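Type III restriction-modification enzyme EcoP15I Mod subunit (Escherichia coli, PDB 4ZCF) methylates the second adenine of the DNA site 5'-CAGCAG-3' at N6 using S-adenosyl-L-methionine, and joins the Res subunit for DNA restriction. Local coordinates at residues 442-456 with 491-505. Residues are numbered along the deposited sequence; the frame is centred on the assembly and turned at random.
Sequences AGSGTTAHTVFNLNN and TKERLIRASKKNRDQ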
loop_
_atom_site.group_PDB
_atom_site.type_symbol
_atom_site.label_atom_id
_atom_site.label_comp_id
_atom_site.label_asym_id
_atom_site.label_seq_id
_atom_site.Cartn_x
_atom_site.Cartn_y
_atom_site.Cartn_z
ATOM N N ALA A 442 -5.323 20.926 -2.762
ATOM C CA ALA A 442 -4.495 21.865 -3.535
ATOM C C ALA A 442 -3.637 22.840 -2.715
ATOM O O ALA A 442 -2.447 23.035 -3.023
ATOM C CB ALA A 442 -5.341 22.629 -4.545
ATOM N N GLY A 443 -4.259 23.415 -1.681
ATOM C CA GLY A 443 -3.670 24.402 -0.797
ATOM C C GLY A 443 -3.511 25.714 -1.530
ATOM O O GLY A 443 -4.496 26.392 -1.800
ATOM N N SER A 444 -2.261 26.031 -1.903
ATOM C CA SER A 444 -1.840 27.214 -2.631
ATOM C C SER A 444 -1.682 26.966 -4.125
ATOM O O SER A 444 -1.585 27.934 -4.872
ATOM C CB SER A 444 -0.534 27.751 -2.045
ATOM O OG SER A 444 0.473 26.772 -1.843
ATOM N N GLY A 445 -1.654 25.688 -4.539
ATOM C CA GLY A 445 -1.466 25.253 -5.920
ATOM C C GLY A 445 -0.067 24.755 -6.251
ATOM O O GLY A 445 0.291 24.602 -7.426
ATOM N N THR A 446 0.735 24.480 -5.215
ATOM C CA THR A 446 2.129 24.001 -5.299
ATOM C C THR A 446 2.376 22.839 -6.261
ATOM O O THR A 446 3.357 22.885 -7.013
ATOM C CB THR A 446 2.631 23.653 -3.908
ATOM O OG1 THR A 446 2.284 24.706 -3.006
ATOM C CG2 THR A 446 4.111 23.329 -3.882
ATOM N N THR A 447 1.537 21.779 -6.194
ATOM C CA THR A 447 1.719 20.582 -7.033
ATOM C C THR A 447 1.529 20.903 -8.504
ATOM O O THR A 447 2.282 20.437 -9.343
ATOM C CB THR A 447 0.837 19.412 -6.519
ATOM O OG1 THR A 447 1.050 19.257 -5.129
ATOM C CG2 THR A 447 1.168 18.109 -7.173
ATOM N N ALA A 448 0.509 21.698 -8.804
ATOM C CA ALA A 448 0.147 22.149 -10.139
ATOM C C ALA A 448 1.295 22.974 -10.710
ATOM O O ALA A 448 1.742 22.693 -11.810
ATOM C CB ALA A 448 -1.132 22.965 -10.061
ATOM N N HIS A 449 1.842 23.906 -9.906
ATOM C CA HIS A 449 2.973 24.757 -10.258
ATOM C C HIS A 449 4.183 23.884 -10.611
ATOM O O HIS A 449 4.776 24.057 -11.676
ATOM C CB HIS A 449 3.282 25.737 -9.109
ATOM C CG HIS A 449 4.263 26.826 -9.450
ATOM N ND1 HIS A 449 4.384 27.962 -8.654
ATOM C CD2 HIS A 449 5.158 26.913 -10.467
ATOM C CE1 HIS A 449 5.347 28.685 -9.200
ATOM N NE2 HIS A 449 5.829 28.106 -10.303
ATOM N N THR A 450 4.501 22.913 -9.744
ATOM C CA THR A 450 5.575 21.943 -9.913
ATOM C C THR A 450 5.443 21.207 -11.254
ATOM O O THR A 450 6.457 20.939 -11.882
ATOM C CB THR A 450 5.578 21.002 -8.694
ATOM O OG1 THR A 450 5.869 21.754 -7.505
ATOM C CG2 THR A 450 6.546 19.851 -8.840
ATOM N N VAL A 451 4.215 20.894 -11.702
ATOM C CA VAL A 451 3.981 20.241 -13.006
ATOM C C VAL A 451 4.338 21.228 -14.147
ATOM O O VAL A 451 5.003 20.821 -15.102
ATOM C CB VAL A 451 2.571 19.584 -13.143
ATOM C CG1 VAL A 451 2.330 19.077 -14.554
ATOM C CG2 VAL A 451 2.398 18.435 -12.139
ATOM N N PHE A 452 3.973 22.533 -14.002
ATOM C CA PHE A 452 4.335 23.578 -14.982
ATOM C C PHE A 452 5.857 23.634 -15.141
ATOM O O PHE A 452 6.327 23.477 -16.265
ATOM C CB PHE A 452 3.752 24.969 -14.619
ATOM C CG PHE A 452 2.244 25.144 -14.739
ATOM C CD1 PHE A 452 1.540 24.595 -15.811
ATOM C CD2 PHE A 452 1.538 25.912 -13.815
ATOM C CE1 PHE A 452 0.165 24.808 -15.959
ATOM C CE2 PHE A 452 0.155 26.102 -13.950
ATOM C CZ PHE A 452 -0.519 25.548 -15.023
ATOM N N ASN A 453 6.627 23.742 -14.023
ATOM C CA ASN A 453 8.105 23.759 -14.052
ATOM C C ASN A 453 8.725 22.489 -14.631
ATOM O O ASN A 453 9.731 22.570 -15.331
ATOM C CB ASN A 453 8.693 23.954 -12.653
ATOM C CG ASN A 453 8.387 25.245 -11.952
ATOM O OD1 ASN A 453 8.719 25.406 -10.775
ATOM N ND2 ASN A 453 7.736 26.185 -12.626
ATOM N N LEU A 454 8.180 21.307 -14.268
ATOM C CA LEU A 454 8.718 20.045 -14.759
ATOM C C LEU A 454 8.515 19.885 -16.262
ATOM O O LEU A 454 9.468 19.594 -16.953
ATOM C CB LEU A 454 8.199 18.838 -13.949
ATOM C CG LEU A 454 8.739 18.668 -12.503
ATOM C CD1 LEU A 454 7.853 17.705 -11.673
ATOM C CD2 LEU A 454 10.208 18.225 -12.481
ATOM N N ASN A 455 7.295 20.125 -16.771
ATOM C CA ASN A 455 6.915 20.042 -18.188
ATOM C C ASN A 455 7.718 20.918 -19.143
ATOM O O ASN A 455 7.915 20.520 -20.290
ATOM C CB ASN A 455 5.427 20.283 -18.361
ATOM C CG ASN A 455 4.542 19.104 -18.029
ATOM O OD1 ASN A 455 4.957 18.087 -17.461
ATOM N ND2 ASN A 455 3.295 19.214 -18.411
ATOM N N ASN A 456 8.189 22.053 -18.697
ATOM C CA ASN A 456 8.920 22.930 -19.576
ATOM C C ASN A 456 10.381 22.730 -19.444
ATOM O O ASN A 456 11.144 23.523 -19.887
ATOM C CB ASN A 456 8.530 24.403 -19.410
ATOM C CG ASN A 456 8.973 24.963 -18.116
ATOM O OD1 ASN A 456 9.614 24.293 -17.348
ATOM N ND2 ASN A 456 8.646 26.186 -17.868
ATOM N N THR A 491 -5.936 30.177 -5.258
ATOM C CA THR A 491 -5.426 28.982 -5.923
ATOM C C THR A 491 -5.513 29.163 -7.418
ATOM O O THR A 491 -4.509 28.951 -8.084
ATOM C CB THR A 491 -6.146 27.716 -5.410
ATOM O OG1 THR A 491 -5.937 27.638 -4.003
ATOM C CG2 THR A 491 -5.662 26.429 -6.094
ATOM N N LYS A 492 -6.698 29.550 -7.943
ATOM C CA LYS A 492 -6.937 29.782 -9.383
ATOM C C LYS A 492 -5.950 30.828 -9.919
ATOM O O LYS A 492 -5.274 30.559 -10.913
ATOM C CB LYS A 492 -8.402 30.203 -9.631
ATOM C CG LYS A 492 -8.755 30.503 -11.101
ATOM C CD LYS A 492 -10.153 31.142 -11.174
ATOM C CE LYS A 492 -10.653 31.298 -12.593
ATOM N NZ LYS A 492 -12.025 31.864 -12.624
ATOM N N GLU A 493 -5.815 31.967 -9.206
ATOM C CA GLU A 493 -4.888 33.045 -9.530
ATOM C C GLU A 493 -3.428 32.607 -9.515
ATOM O O GLU A 493 -2.688 32.996 -10.426
ATOM C CB GLU A 493 -5.106 34.266 -8.606
ATOM C CG GLU A 493 -4.172 35.456 -8.842
ATOM C CD GLU A 493 -4.251 36.233 -10.151
ATOM O OE1 GLU A 493 -4.670 35.661 -11.184
ATOM O OE2 GLU A 493 -3.835 37.414 -10.152
ATOM N N ARG A 494 -3.009 31.797 -8.505
ATOM C CA ARG A 494 -1.617 31.313 -8.399
ATOM C C ARG A 494 -1.227 30.492 -9.601
ATOM O O ARG A 494 -0.073 30.550 -10.024
ATOM C CB ARG A 494 -1.380 30.477 -7.122
ATOM C CG ARG A 494 0.095 30.310 -6.808
ATOM C CD ARG A 494 0.724 28.945 -7.092
ATOM N NE ARG A 494 1.020 28.342 -5.791
ATOM C CZ ARG A 494 2.162 27.785 -5.420
ATOM N NH1 ARG A 494 3.147 27.631 -6.287
ATOM N NH2 ARG A 494 2.310 27.331 -4.186
ATOM N N LEU A 495 -2.169 29.678 -10.111
ATOM C CA LEU A 495 -1.955 28.810 -11.267
ATOM C C LEU A 495 -1.924 29.631 -12.539
ATOM O O LEU A 495 -1.128 29.342 -13.417
ATOM C CB LEU A 495 -3.050 27.747 -11.320
ATOM C CG LEU A 495 -2.881 26.470 -10.503
ATOM C CD1 LEU A 495 -2.549 26.763 -9.076
ATOM C CD2 LEU A 495 -4.146 25.639 -10.551
ATOM N N ILE A 496 -2.775 30.674 -12.633
ATOM C CA ILE A 496 -2.801 31.624 -13.757
ATOM C C ILE A 496 -1.416 32.283 -13.875
ATOM O O ILE A 496 -0.815 32.249 -14.954
ATOM C CB ILE A 496 -3.958 32.659 -13.619
ATOM C CG1 ILE A 496 -5.309 32.025 -14.059
ATOM C CG2 ILE A 496 -3.651 33.961 -14.419
ATOM C CD1 ILE A 496 -6.539 32.780 -13.578
ATOM N N ARG A 497 -0.894 32.811 -12.749
ATOM C CA ARG A 497 0.421 33.455 -12.680
ATOM C C ARG A 497 1.572 32.497 -12.985
ATOM O O ARG A 497 2.465 32.839 -13.759
ATOM C CB ARG A 497 0.608 34.184 -11.340
ATOM C CG ARG A 497 -0.324 35.381 -11.221
ATOM C CD ARG A 497 -0.007 36.220 -10.011
ATOM N NE ARG A 497 -1.085 37.151 -9.675
ATOM C CZ ARG A 497 -0.956 38.197 -8.871
ATOM N NH1 ARG A 497 0.224 38.511 -8.363
ATOM N NH2 ARG A 497 -1.990 38.970 -8.618
ATOM N N ALA A 498 1.517 31.288 -12.415
ATOM C CA ALA A 498 2.492 30.220 -12.570
ATOM C C ALA A 498 2.476 29.673 -13.991
ATOM O O ALA A 498 3.479 29.124 -14.445
ATOM C CB ALA A 498 2.186 29.106 -11.573
ATOM N N SER A 499 1.320 29.782 -14.677
ATOM C CA SER A 499 1.142 29.354 -16.072
ATOM C C SER A 499 1.736 30.391 -17.003
ATOM O O SER A 499 2.293 30.004 -18.016
ATOM C CB SER A 499 -0.339 29.206 -16.408
ATOM O OG SER A 499 -0.504 28.823 -17.764
ATOM N N LYS A 500 1.596 31.712 -16.662
ATOM C CA LYS A 500 2.055 32.874 -17.438
ATOM C C LYS A 500 3.573 32.870 -17.493
ATOM O O LYS A 500 4.143 32.994 -18.582
ATOM C CB LYS A 500 1.498 34.168 -16.855
ATOM N N LYS A 501 4.222 32.610 -16.341
ATOM C CA LYS A 501 5.648 32.284 -16.236
ATOM C C LYS A 501 5.528 30.799 -16.655
ATOM O O LYS A 501 4.441 30.256 -16.501
ATOM C CB LYS A 501 6.127 32.340 -14.775
ATOM C CG LYS A 501 5.778 33.606 -14.000
ATOM C CD LYS A 501 6.321 33.535 -12.567
ATOM C CE LYS A 501 5.933 34.723 -11.708
ATOM N NZ LYS A 501 6.967 35.798 -11.724
ATOM N N ASN A 502 6.542 30.133 -17.195
ATOM C CA ASN A 502 6.327 28.724 -17.627
ATOM C C ASN A 502 5.564 28.473 -18.952
ATOM O O ASN A 502 4.991 27.397 -19.156
ATOM C CB ASN A 502 5.886 27.763 -16.501
ATOM C CG ASN A 502 6.735 27.848 -15.280
ATOM O OD1 ASN A 502 7.883 27.397 -15.257
ATOM N ND2 ASN A 502 6.187 28.453 -14.247
ATOM N N ARG A 503 5.613 29.455 -19.858
ATOM C CA ARG A 503 5.156 29.427 -21.256
ATOM C C ARG A 503 3.673 29.237 -21.614
ATOM O O ARG A 503 3.376 28.656 -22.672
ATOM C CB ARG A 503 6.080 28.523 -22.115
ATOM C CG ARG A 503 7.576 28.905 -22.095
ATOM C CD ARG A 503 7.856 30.342 -22.548
ATOM N NE ARG A 503 7.585 30.554 -23.974
ATOM C CZ ARG A 503 7.761 31.710 -24.608
ATOM N NH1 ARG A 503 8.222 32.771 -23.955
ATOM N NH2 ARG A 503 7.511 31.805 -25.907
ATOM N N ASP A 504 2.755 29.807 -20.800
ATOM C CA ASP A 504 1.298 29.766 -21.024
ATOM C C ASP A 504 0.749 28.346 -21.210
ATOM O O ASP A 504 -0.063 28.108 -22.113
ATOM C CB ASP A 504 0.871 30.692 -22.192
ATOM C CG ASP A 504 1.177 32.161 -21.975
ATOM O OD1 ASP A 504 0.436 32.814 -21.200
ATOM O OD2 ASP A 504 2.142 32.668 -22.603
ATOM N N GLN A 505 1.176 27.403 -20.350
ATOM C CA GLN A 505 0.707 26.013 -20.428
ATOM C C GLN A 505 -0.793 25.840 -20.263
ATOM O O GLN A 505 -1.355 24.906 -20.833
ATOM C CB GLN A 505 1.446 25.111 -19.446
ATOM C CG GLN A 505 2.796 24.678 -19.973
ATOM C CD GLN A 505 3.481 23.685 -19.083
ATOM O OE1 GLN A 505 4.615 23.911 -18.650
ATOM N NE2 GLN A 505 2.842 22.532 -18.865
#
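Arg-494 and His-449 both hold CG anti to the backbone N (chi1 -164° and -170°), which directs the two side chains between the neighbouring helices. Bends at chi2 and chi3 then lay the arginine head against the turn that starts helix 446-455. There it grips Ser-444 side-on: NE donates to the backbone O of Ser-444 at 2.8 Å, from above the carbonyl plane, and NH2 reaches the OG of Ser-444 at 3.0 Å, in the guanidinium plane. NH1 makes a weak bond to ND1 of His-449, at the ring edge, with the two planes nearly perpendicular. One guanidinium face lies over the backbone of Gly-445 and Thr-446. With an alanine at Arg-494, Ser-444 O and OG would probably lose these donors, and the His-449 imidazole become freer to turn.

The His-449 ring also carries a CH-pi contact: CB of Ala-498 sits 3.7 Å from its centroid, over the face. Gly-445 leaves room for Leu-495, whose CD1 lies 3.7 Å from the glycine CA. Farther along, CA of Ser-499 lies over one face of the Phe-452 ring, toward its rim, and Phe-464 of strand 461-468 meets this ring edge-to-face. Around and just past the C-terminal ends, OD1 of Asn-502 accepts ND2 of Asn-456 at 3.0 Å on a lone pair, in its own carbonyl plane, and takes a weak bond from Asn-453. ND2 of Asn-502 donates almost straight to the O of Ala-498, which fixes the amide.

The helices run nearly parallel, 10° apart, with axes 9.6 Å from each other. Strand 461-468 lies between them in sequence. With the adjacent parallel strand 434-439 and helix 446-455 it forms a beta-alpha-beta crossover, and helix 487-500 leads on to parallel strand 508-514, typical of the Rossmann-like methyltransferase fold.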